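Local atomic coordinates of transposon Tn7 transposition protein tnsA (Escherichia coli, PDB entry 1T0F), a protein that forms the Tn7 transposase together with TnsB and, as a metal-dependent restriction enzyme-like endonuclease, cuts the 5' DNA strands at the transposon ends. Residues A[32-37]-A[58-63]; A[84-89]-A[117-122]; A[180-185]-A[234-239]. All blocks are in the same frame, centred on the assembly; numbering follows the deposited sequence.

Interaction 1 (A[32-37]-A[58-63]); sequences YIPWLT and VHHLLS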
loop_
_atom_site.group_PDB
_atom_site.type_symbol
_atom_site.label_atom_id
_atom_site.label_comp_id
_atom_site.label_asym_id
_atom_site.label_seq_id
_atom_site.Cartn_x
_atom_site.Cartn_y
_atom_site.Cartn_z
ATOM N N TYR A 32 -10.443 -12.037 -1.029
ATOM C CA TYR A 32 -9.448 -11.617 -2.010
ATOM C C TYR A 32 -8.079 -12.239 -1.772
ATOM O O TYR A 32 -7.656 -12.421 -0.630
ATOM C CB TYR A 32 -9.304 -10.089 -1.993
ATOM C CG TYR A 32 -8.271 -9.553 -2.964
ATOM C CD1 TYR A 32 -8.518 -9.532 -4.338
ATOM C CD2 TYR A 32 -7.043 -9.067 -2.506
ATOM C CE1 TYR A 32 -7.569 -9.037 -5.240
ATOM C CE2 TYR A 32 -6.085 -8.571 -3.400
ATOM C CZ TYR A 32 -6.358 -8.558 -4.761
ATOM O OH TYR A 32 -5.429 -8.038 -5.637
ATOM N N ILE A 33 -7.392 -12.557 -2.866
ATOM C CA ILE A 33 -6.039 -13.101 -2.807
ATOM C C ILE A 33 -5.218 -12.225 -3.760
ATOM O O ILE A 33 -5.547 -12.115 -4.930
ATOM C CB ILE A 33 -5.982 -14.567 -3.296
ATOM C CG1 ILE A 33 -6.864 -15.449 -2.410
ATOM C CG2 ILE A 33 -4.550 -15.070 -3.237
ATOM C CD1 ILE A 33 -6.814 -16.929 -2.773
ATOM N N PRO A 34 -4.151 -11.579 -3.264
ATOM C CA PRO A 34 -3.331 -10.719 -4.130
ATOM C C PRO A 34 -2.569 -11.494 -5.205
ATOM O O PRO A 34 -2.219 -12.657 -5.011
ATOM C CB PRO A 34 -2.393 -10.037 -3.141
ATOM C CG PRO A 34 -2.190 -11.102 -2.104
ATOM C CD PRO A 34 -3.591 -11.647 -1.904
ATOM N N TRP A 35 -2.316 -10.846 -6.337
ATOM C CA TRP A 35 -1.585 -11.492 -7.423
ATOM C C TRP A 35 -0.142 -11.746 -6.986
ATOM O O TRP A 35 0.401 -12.825 -7.217
ATOM C CB TRP A 35 -1.624 -10.622 -8.682
ATOM C CG TRP A 35 -0.812 -11.182 -9.820
ATOM C CD1 TRP A 35 0.390 -10.718 -10.278
ATOM C CD2 TRP A 35 -1.134 -12.325 -10.621
ATOM N NE1 TRP A 35 0.837 -11.503 -11.321
ATOM C CE2 TRP A 35 -0.078 -12.496 -11.550
ATOM C CE3 TRP A 35 -2.210 -13.224 -10.645
ATOM C CZ2 TRP A 35 -0.069 -13.532 -12.493
ATOM C CZ3 TRP A 35 -2.199 -14.256 -11.590
ATOM C CH2 TRP A 35 -1.135 -14.397 -12.498
ATOM N N LEU A 36 0.469 -10.755 -6.344
ATOM C CA LEU A 36 1.841 -10.875 -5.855
ATOM C C LEU A 36 1.844 -11.028 -4.339
ATOM O O LEU A 36 0.993 -10.465 -3.652
ATOM C CB LEU A 36 2.652 -9.627 -6.213
ATOM C CG LEU A 36 2.734 -9.175 -7.673
ATOM C CD1 LEU A 36 3.503 -7.856 -7.740
ATOM C CD2 LEU A 36 3.414 -10.247 -8.522
ATOM N N THR A 37 2.813 -11.778 -3.822
ATOM C CA THR A 37 2.951 -11.990 -2.388
ATOM C C THR A 37 4.326 -11.477 -1.973
ATOM O O THR A 37 5.144 -11.136 -2.828
ATOM C CB THR A 37 2.853 -13.486 -2.031
ATOM O OG1 THR A 37 4.022 -14.169 -2.505
ATOM C CG2 THR A 37 1.628 -14.098 -2.673
ATOM N N VAL A 58 -4.538 -10.624 6.123
ATOM C CA VAL A 58 -3.151 -10.254 6.366
ATOM C C VAL A 58 -2.721 -9.850 4.953
ATOM O O VAL A 58 -2.696 -10.685 4.040
ATOM C CB VAL A 58 -2.283 -11.440 6.841
ATOM C CG1 VAL A 58 -0.802 -11.065 6.742
ATOM C CG2 VAL A 58 -2.627 -11.792 8.285
ATOM N N HIS A 59 -2.411 -8.571 4.767
ATOM C CA HIS A 59 -2.028 -8.068 3.456
ATOM C C HIS A 59 -0.555 -8.254 3.139
ATOM O O HIS A 59 0.275 -8.375 4.036
ATOM C CB HIS A 59 -2.379 -6.583 3.342
ATOM C CG HIS A 59 -3.847 -6.304 3.421
ATOM N ND1 HIS A 59 -4.582 -5.863 2.341
ATOM C CD2 HIS A 59 -4.721 -6.426 4.448
ATOM C CE1 HIS A 59 -5.847 -5.723 2.700
ATOM N NE2 HIS A 59 -5.957 -6.058 3.974
ATOM N N HIS A 60 -0.256 -8.251 1.844
ATOM C CA HIS A 60 1.104 -8.407 1.332
ATOM C C HIS A 60 1.581 -7.117 0.703
ATOM O O HIS A 60 1.110 -6.737 -0.366
ATOM C CB HIS A 60 1.140 -9.500 0.271
ATOM C CG HIS A 60 1.003 -10.879 0.827
ATOM N ND1 HIS A 60 2.084 -11.708 1.029
ATOM C CD2 HIS A 60 -0.085 -11.566 1.248
ATOM C CE1 HIS A 60 1.668 -12.849 1.550
ATOM N NE2 HIS A 60 0.357 -12.788 1.693
ATOM N N LEU A 61 2.526 -6.460 1.363
ATOM C CA LEU A 61 3.075 -5.204 0.874
ATOM C C LEU A 61 4.539 -5.468 0.524
ATOM O O LEU A 61 5.276 -6.067 1.313
ATOM C CB LEU A 61 2.937 -4.132 1.959
ATOM C CG LEU A 61 1.499 -4.068 2.505
ATOM C CD1 LEU A 61 1.425 -3.081 3.667
ATOM C CD2 LEU A 61 0.543 -3.679 1.400
ATOM N N LEU A 62 4.947 -5.024 -0.662
ATOM C CA LEU A 62 6.304 -5.270 -1.139
ATOM C C LEU A 62 7.363 -4.170 -0.998
ATOM O O LEU A 62 8.435 -4.269 -1.597
ATOM C CB LEU A 62 6.234 -5.747 -2.594
ATOM C CG LEU A 62 5.814 -7.214 -2.781
ATOM C CD1 LEU A 62 4.517 -7.518 -2.035
ATOM C CD2 LEU A 62 5.654 -7.495 -4.267
ATOM N N SER A 63 7.078 -3.137 -0.207
ATOM C CA SER A 63 8.041 -2.061 0.026
ATOM C C SER A 63 7.573 -1.210 1.202
ATOM O O SER A 63 6.409 -1.287 1.595
ATOM C CB SER A 63 8.179 -1.169 -1.211
ATOM O OG SER A 63 7.041 -0.341 -1.386
#
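The imidazole of His60 is the one flat group at the centre of this contact, and Thr37 CG2 lies over one of its faces. Two further groups meet the ring obliquely: Pro34 CG, 4.0 Å from His60 CD2, and the carbonyl oxygen of Leu36. Pro34 and His60 cross at about a right angle. The ring is stood up against the 32-37 loop by a first torsion that puts CG anti to the carbonyl carbon (chi1 -73°), so that ND1 comes within 3.5 Å of Thr37 CA. ND1 is hydrogen-bonded just beyond, to Val38 N, which probably helps fix the ring's rotation. An alanine in place of His60 would probably loosen the loop, since both this bond and the ring surface that Pro34 and Thr37 pack on would go. Two residues on, Leu62 CD1 packs on Thr37 O at 3.8 Å, and its CD2 meets Leu36 CD1 at 4.1 Å, the two leucines crossing roughly at right angles. Leu36 O is buried here with no polar partner in the model. Ser63 is the N-cap of helix 64-75. The arrangement is loop-on-strand packing next to a PD-(D/E)XK-type nuclease active site, where Leu62 N is hydrogen-bonded to the catalytic Glu66.

Interaction 2 (A[84-89]-A[117-122]); sequences EQFPLL and DFLVDC. With MG (magnesium ion), chain E.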
loop_
_atom_site.group_PDB
_atom_site.type_symbol
_atom_site.label_atom_id
_atom_site.label_comp_id
_atom_site.label_asym_id
_atom_site.label_seq_id
_atom_site.Cartn_x
_atom_site.Cartn_y
_atom_site.Cartn_z
ATOM N N GLU A 84 -4.694 -5.199 -2.614
ATOM C CA GLU A 84 -3.309 -4.952 -3.019
ATOM C C GLU A 84 -2.838 -5.891 -4.123
ATOM O O GLU A 84 -3.363 -6.997 -4.277
ATOM C CB GLU A 84 -2.366 -5.074 -1.813
ATOM C CG GLU A 84 -2.051 -6.506 -1.344
ATOM C CD GLU A 84 -3.086 -7.093 -0.381
ATOM O OE1 GLU A 84 -4.226 -6.583 -0.311
ATOM O OE2 GLU A 84 -2.757 -8.088 0.300
ATOM N N GLN A 85 -1.841 -5.435 -4.880
ATOM C CA GLN A 85 -1.259 -6.215 -5.976
ATOM C C GLN A 85 -2.385 -6.746 -6.868
ATOM O O GLN A 85 -2.501 -7.957 -7.102
ATOM C CB GLN A 85 -0.438 -7.387 -5.417
ATOM C CG GLN A 85 0.335 -7.135 -4.116
ATOM C CD GLN A 85 1.285 -5.939 -4.165
ATOM O OE1 GLN A 85 1.758 -5.538 -5.234
ATOM N NE2 GLN A 85 1.582 -5.377 -2.991
ATOM N N PHE A 86 -3.215 -5.831 -7.361
ATOM C CA PHE A 86 -4.350 -6.188 -8.203
ATOM C C PHE A 86 -3.906 -6.373 -9.659
ATOM O O PHE A 86 -3.427 -5.436 -10.302
ATOM C CB PHE A 86 -5.423 -5.100 -8.112
ATOM C CG PHE A 86 -6.716 -5.478 -8.768
ATOM C CD1 PHE A 86 -7.606 -6.331 -8.129
ATOM C CD2 PHE A 86 -7.032 -5.004 -10.034
ATOM C CE1 PHE A 86 -8.798 -6.710 -8.745
ATOM C CE2 PHE A 86 -8.222 -5.378 -10.662
ATOM C CZ PHE A 86 -9.107 -6.234 -10.011
ATOM N N PRO A 87 -4.086 -7.589 -10.201
ATOM C CA PRO A 87 -3.697 -7.908 -11.580
ATOM C C PRO A 87 -4.579 -7.284 -12.655
ATOM O O PRO A 87 -5.797 -7.210 -12.502
ATOM C CB PRO A 87 -3.750 -9.434 -11.591
ATOM C CG PRO A 87 -4.973 -9.697 -10.739
ATOM C CD PRO A 87 -4.758 -8.742 -9.563
ATOM N N LEU A 88 -3.954 -6.838 -13.746
ATOM C CA LEU A 88 -4.670 -6.233 -14.856
ATOM C C LEU A 88 -4.813 -7.315 -15.927
ATOM O O LEU A 88 -3.835 -7.983 -16.262
ATOM C CB LEU A 88 -3.877 -5.045 -15.413
ATOM C CG LEU A 88 -3.255 -4.078 -14.396
ATOM C CD1 LEU A 88 -2.699 -2.861 -15.130
ATOM C CD2 LEU A 88 -4.301 -3.641 -13.382
ATOM N N LEU A 89 -6.023 -7.481 -16.451
ATOM C CA LEU A 89 -6.304 -8.501 -17.469
ATOM C C LEU A 89 -5.309 -8.462 -18.624
ATOM O O LEU A 89 -5.267 -7.493 -19.383
ATOM C CB LEU A 89 -7.714 -8.319 -18.032
ATOM C CG LEU A 89 -8.182 -9.443 -18.964
ATOM C CD1 LEU A 89 -8.247 -10.740 -18.167
ATOM C CD2 LEU A 89 -9.546 -9.116 -19.555
ATOM N N ASP A 117 -0.705 -1.526 -7.516
ATOM C CA ASP A 117 -0.459 -1.734 -6.106
ATOM C C ASP A 117 -1.672 -1.798 -5.194
ATOM O O ASP A 117 -1.694 -2.632 -4.293
ATOM C CB ASP A 117 0.558 -0.714 -5.606
ATOM C CG ASP A 117 1.879 -0.817 -6.364
ATOM O OD1 ASP A 117 2.214 -1.938 -6.811
ATOM O OD2 ASP A 117 2.576 0.200 -6.521
ATOM N N PHE A 118 -2.666 -0.940 -5.423
ATOM C CA PHE A 118 -3.881 -0.948 -4.597
ATOM C C PHE A 118 -5.128 -0.575 -5.381
ATOM O O PHE A 118 -5.129 0.400 -6.135
ATOM C CB PHE A 118 -3.789 0.061 -3.438
ATOM C CG PHE A 118 -2.655 -0.174 -2.486
ATOM C CD1 PHE A 118 -2.775 -1.087 -1.440
ATOM C CD2 PHE A 118 -1.474 0.560 -2.606
ATOM C CE1 PHE A 118 -1.734 -1.263 -0.521
ATOM C CE2 PHE A 118 -0.429 0.395 -1.695
ATOM C CZ PHE A 118 -0.556 -0.518 -0.647
ATOM N N LEU A 119 -6.192 -1.350 -5.204
ATOM C CA LEU A 119 -7.479 -1.033 -5.817
ATOM C C LEU A 119 -8.320 -0.820 -4.562
ATOM O O LEU A 119 -8.467 -1.729 -3.745
ATOM C CB LEU A 119 -8.033 -2.196 -6.646
ATOM C CG LEU A 119 -9.456 -1.932 -7.157
ATOM C CD1 LEU A 119 -9.483 -0.695 -8.041
ATOM C CD2 LEU A 119 -9.959 -3.144 -7.941
ATOM N N VAL A 120 -8.861 0.381 -4.410
ATOM C CA VAL A 120 -9.590 0.729 -3.193
ATOM C C VAL A 120 -11.064 0.995 -3.418
ATOM O O VAL A 120 -11.441 1.644 -4.395
ATOM C CB VAL A 120 -8.942 1.995 -2.545
ATOM C CG1 VAL A 120 -9.580 2.303 -1.178
ATOM C CG2 VAL A 120 -7.432 1.782 -2.395
ATOM N N ASP A 121 -11.886 0.473 -2.506
ATOM C CA ASP A 121 -13.333 0.672 -2.542
ATOM C C ASP A 121 -13.711 1.473 -1.292
ATOM O O ASP A 121 -13.260 1.161 -0.198
ATOM C CB ASP A 121 -14.066 -0.673 -2.519
ATOM C CG ASP A 121 -13.942 -1.429 -3.830
ATOM O OD1 ASP A 121 -14.480 -0.947 -4.845
ATOM O OD2 ASP A 121 -13.306 -2.501 -3.842
ATOM N N CYS A 122 -14.534 2.501 -1.457
ATOM C CA CYS A 122 -14.955 3.324 -0.324
ATOM C C CYS A 122 -16.478 3.292 -0.190
ATOM O O CYS A 122 -17.192 3.121 -1.183
ATOM C CB CYS A 122 -14.478 4.767 -0.509
ATOM S SG CYS A 122 -12.670 4.947 -0.622
HETATM MG MG MG E . 4.776 0.049 -7.466
HETATM O O HOH W 1 1.343 -4.515 -7.794
HETATM O O HOH W 2 5.876 -0.988 -5.406
HETATM O O HOH W 3 6.958 -0.290 -8.495
#
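Strands 79-87 and 115-122 run antiparallel in the mixed sheet of the PD-(D/E)XK nuclease core, with Glu84 and Phe118 as a non-hydrogen-bonded pair; the neighbouring Asp117 carries the bound magnesium ion. Backbone contacts converge on Asp117 O. It accepts a hydrogen bond from Gln85 N at 2.9 Å, the donor standing above the carbonyl plane, and the CA-H of Glu84 also points at it, with CA 3.1 Å away. Asp117 and Phe118 both face Ile132 in a classic beta bulge, at the corner where the chain brings the Asp117 carboxylate to the metal. Apolar packing is led by a CH-pi contact: Leu119 CD2 sits over the centre of the Phe86 ring, 3.7 Å from its centroid. Both side chains leave with CG anti to the backbone N and lie side by side, while Glu84 CB meets the Phe118 ring obliquely, nearest CD1. Among polar groups, the Glu84 carboxylate turns away to a salt bridge with Arg57, and Gln85 NE2 donates to the catalytic Glu66. A water donates to both Gln85 OE1 and Asp117 OD1, probably helping to orient the carboxylate. Gln133 OE1, Val134 O and two waters share the magnesium ion, which Asp117 OD2 binds at 2.4 Å.

Interaction 3 (A[180-185]-A[234-239]); sequences EWLYSV and EIRALT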
loop_
_atom_site.group_PDB
_atom_site.type_symbol
_atom_site.label_atom_id
_atom_site.label_comp_id
_atom_site.label_asym_id
_atom_site.label_seq_id
_atom_site.Cartn_x
_atom_site.Cartn_y
_atom_site.Cartn_z
ATOM N N GLU A 180 8.939 5.148 10.918
ATOM C CA GLU A 180 10.353 5.055 11.257
ATOM C C GLU A 180 10.515 4.422 12.636
ATOM O O GLU A 180 11.347 3.543 12.841
ATOM C CB GLU A 180 10.974 6.453 11.254
ATOM C CG GLU A 180 11.966 6.695 10.129
ATOM C CD GLU A 180 12.009 8.151 9.688
ATOM O OE1 GLU A 180 12.105 9.041 10.560
ATOM O OE2 GLU A 180 11.951 8.401 8.463
ATOM N N TRP A 181 9.705 4.874 13.583
ATOM C CA TRP A 181 9.768 4.356 14.939
ATOM C C TRP A 181 9.212 2.937 15.029
ATOM O O TRP A 181 9.823 2.053 15.631
ATOM C CB TRP A 181 8.995 5.286 15.878
ATOM C CG TRP A 181 8.948 4.786 17.277
ATOM C CD1 TRP A 181 9.975 4.754 18.176
ATOM C CD2 TRP A 181 7.826 4.176 17.923
ATOM N NE1 TRP A 181 9.560 4.153 19.345
ATOM C CE2 TRP A 181 8.245 3.790 19.214
ATOM C CE3 TRP A 181 6.503 3.915 17.530
ATOM C CZ2 TRP A 181 7.387 3.154 20.122
ATOM C CZ3 TRP A 181 5.652 3.283 18.431
ATOM C CH2 TRP A 181 6.098 2.910 19.712
ATOM N N LEU A 182 8.054 2.717 14.418
ATOM C CA LEU A 182 7.403 1.414 14.439
ATOM C C LEU A 182 8.119 0.313 13.686
ATOM O O LEU A 182 8.020 -0.853 14.055
ATOM C CB LEU A 182 5.996 1.512 13.855
ATOM C CG LEU A 182 4.803 1.788 14.754
ATOM C CD1 LEU A 182 3.559 1.767 13.886
ATOM C CD2 LEU A 182 4.707 0.728 15.856
ATOM N N TYR A 183 8.822 0.676 12.621
ATOM C CA TYR A 183 9.496 -0.311 11.794
ATOM C C TYR A 183 10.997 -0.073 11.624
ATOM O O TYR A 183 11.604 -0.589 10.689
ATOM C CB TYR A 183 8.819 -0.352 10.419
ATOM C CG TYR A 183 7.336 -0.663 10.467
ATOM C CD1 TYR A 183 6.875 -1.981 10.428
ATOM C CD2 TYR A 183 6.393 0.360 10.564
ATOM C CE1 TYR A 183 5.509 -2.270 10.485
ATOM C CE2 TYR A 183 5.028 0.082 10.622
ATOM C CZ TYR A 183 4.593 -1.232 10.583
ATOM O OH TYR A 183 3.243 -1.509 10.637
ATOM N N SER A 184 11.592 0.703 12.526
ATOM C CA SER A 184 13.023 0.986 12.462
ATOM C C SER A 184 13.794 -0.323 12.359
ATOM O O SER A 184 14.772 -0.426 11.620
ATOM C CB SER A 184 13.474 1.720 13.724
ATOM O OG SER A 184 13.281 0.898 14.862
ATOM N N VAL A 185 13.347 -1.320 13.115
ATOM C CA VAL A 185 13.985 -2.628 13.116
ATOM C C VAL A 185 13.027 -3.704 12.609
ATOM O O VAL A 185 11.833 -3.456 12.430
ATOM C CB VAL A 185 14.450 -3.017 14.536
ATOM C CG1 VAL A 185 15.417 -1.969 15.073
ATOM C CG2 VAL A 185 13.246 -3.157 15.457
ATOM N N GLU A 234 4.978 -4.532 23.854
ATOM C CA GLU A 234 3.911 -5.412 23.394
ATOM C C GLU A 234 2.981 -4.643 22.462
ATOM O O GLU A 234 2.599 -5.135 21.403
ATOM C CB GLU A 234 3.117 -5.959 24.582
ATOM C CG GLU A 234 3.962 -6.706 25.594
ATOM C CD GLU A 234 3.126 -7.361 26.676
ATOM O OE1 GLU A 234 2.178 -6.709 27.169
ATOM O OE2 GLU A 234 3.424 -8.520 27.042
ATOM N N ILE A 235 2.621 -3.426 22.863
ATOM C CA ILE A 235 1.746 -2.581 22.061
ATOM C C ILE A 235 2.423 -2.272 20.726
ATOM O O ILE A 235 1.785 -2.277 19.676
ATOM C CB ILE A 235 1.432 -1.250 22.801
ATOM C CG1 ILE A 235 0.524 -1.524 24.000
ATOM C CG2 ILE A 235 0.769 -0.255 21.860
ATOM C CD1 ILE A 235 -0.841 -2.057 23.632
ATOM N N ARG A 236 3.720 -2.007 20.778
ATOM C CA ARG A 236 4.478 -1.694 19.580
ATOM C C ARG A 236 4.436 -2.852 18.583
ATOM O O ARG A 236 4.191 -2.642 17.393
ATOM C CB ARG A 236 5.927 -1.371 19.959
ATOM C CG ARG A 236 6.792 -0.879 18.812
ATOM C CD ARG A 236 8.183 -0.492 19.323
ATOM N NE ARG A 236 9.074 -0.054 18.252
ATOM C CZ ARG A 236 9.466 -0.828 17.243
ATOM N NH1 ARG A 236 9.047 -2.083 17.166
ATOM N NH2 ARG A 236 10.282 -0.348 16.312
ATOM N N ALA A 237 4.668 -4.069 19.071
ATOM C CA ALA A 237 4.667 -5.251 18.211
ATOM C C ALA A 237 3.288 -5.527 17.618
ATOM O O ALA A 237 3.164 -5.842 16.428
ATOM C CB ALA A 237 5.163 -6.472 18.994
ATOM N N LEU A 238 2.248 -5.407 18.439
ATOM C CA LEU A 238 0.890 -5.653 17.964
ATOM C C LEU A 238 0.461 -4.579 16.963
ATOM O O LEU A 238 -0.281 -4.859 16.018
ATOM C CB LEU A 238 -0.082 -5.698 19.149
ATOM C CG LEU A 238 0.073 -6.929 20.053
ATOM C CD1 LEU A 238 -0.647 -6.712 21.389
ATOM C CD2 LEU A 238 -0.476 -8.154 19.320
ATOM N N THR A 239 0.939 -3.355 17.162
ATOM C CA THR A 239 0.594 -2.260 16.264
ATOM C C THR A 239 1.296 -2.424 14.911
ATOM O O THR A 239 0.685 -2.235 13.863
ATOM C CB THR A 239 0.984 -0.885 16.860
ATOM O OG1 THR A 239 0.291 -0.682 18.100
ATOM C CG2 THR A 239 0.589 0.234 15.905
#
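Arg236 lays its aliphatic chain over one face of the Trp181 indole, with CD 3.8 Å from Trp181 CZ2, where helix 173-183 packs against helix 230-240 within the TnsA C-terminal family domain, a member of the helix-turn-helix clan. This is a CH-pi contact over the six-membered ring. Arg236 NE still lies over the rim of the indole, whose plane is 73° from that of the guanidinium, but CZ is 5.3 Å from the centroid of the six-membered ring, so any cation-pi attraction is weak at most. With CG anti to the backbone N (chi1 -174°) and the chain extended from there to NE, Arg236 reaches the backbone carbonyls of Trp181 and Leu182. Its NH2 makes a short but bent and therefore weak hydrogen bond to Trp181 O, 2.5 Å away. Leu182 O lies over a face of the guanidinium at an unsuitable angle for a bond, while Ser184 OG lies at its edge. The positive charge so close to these carbonyls would probably be favourable electrostatically. Nearer the Arg236 backbone, Leu182 and Arg236 run antiparallel alongside each other, Leu182 CD2 lying 4.0 Å from Arg236 CG. Thr239 CG2 packs on Leu182 CD1 at 3.9 Å, while the threonine hydroxyl bonds back within its own helix, OG1 donating to Ile235 O at 2.7 Å.

How the interactions relate
From the N terminus, the three contacts follow in series, none enclosing or crossing another. Interaction 1 closes the loop around strand 48-51, holding the segment that follows helix 13-21 against strand 58-61. After helix 64-75, interaction 2 brings strand 79-87 beside strand 115-122, closing a loop that holds helix 90-100. These two touch: Tyr32 OH is hydrogen-bonded to Glu84 O, and His59 ND1 to Glu84 OE1, which ties the small two-stranded sheet and its loop to the edge of the catalytic sheet. Interaction 3 closes a helical excursion from helix 173-183 to helix 230-240. Its centre lies about 27 Å from that of interaction 2, across the centre of the chain, and it touches neither interaction 1 nor interaction 2.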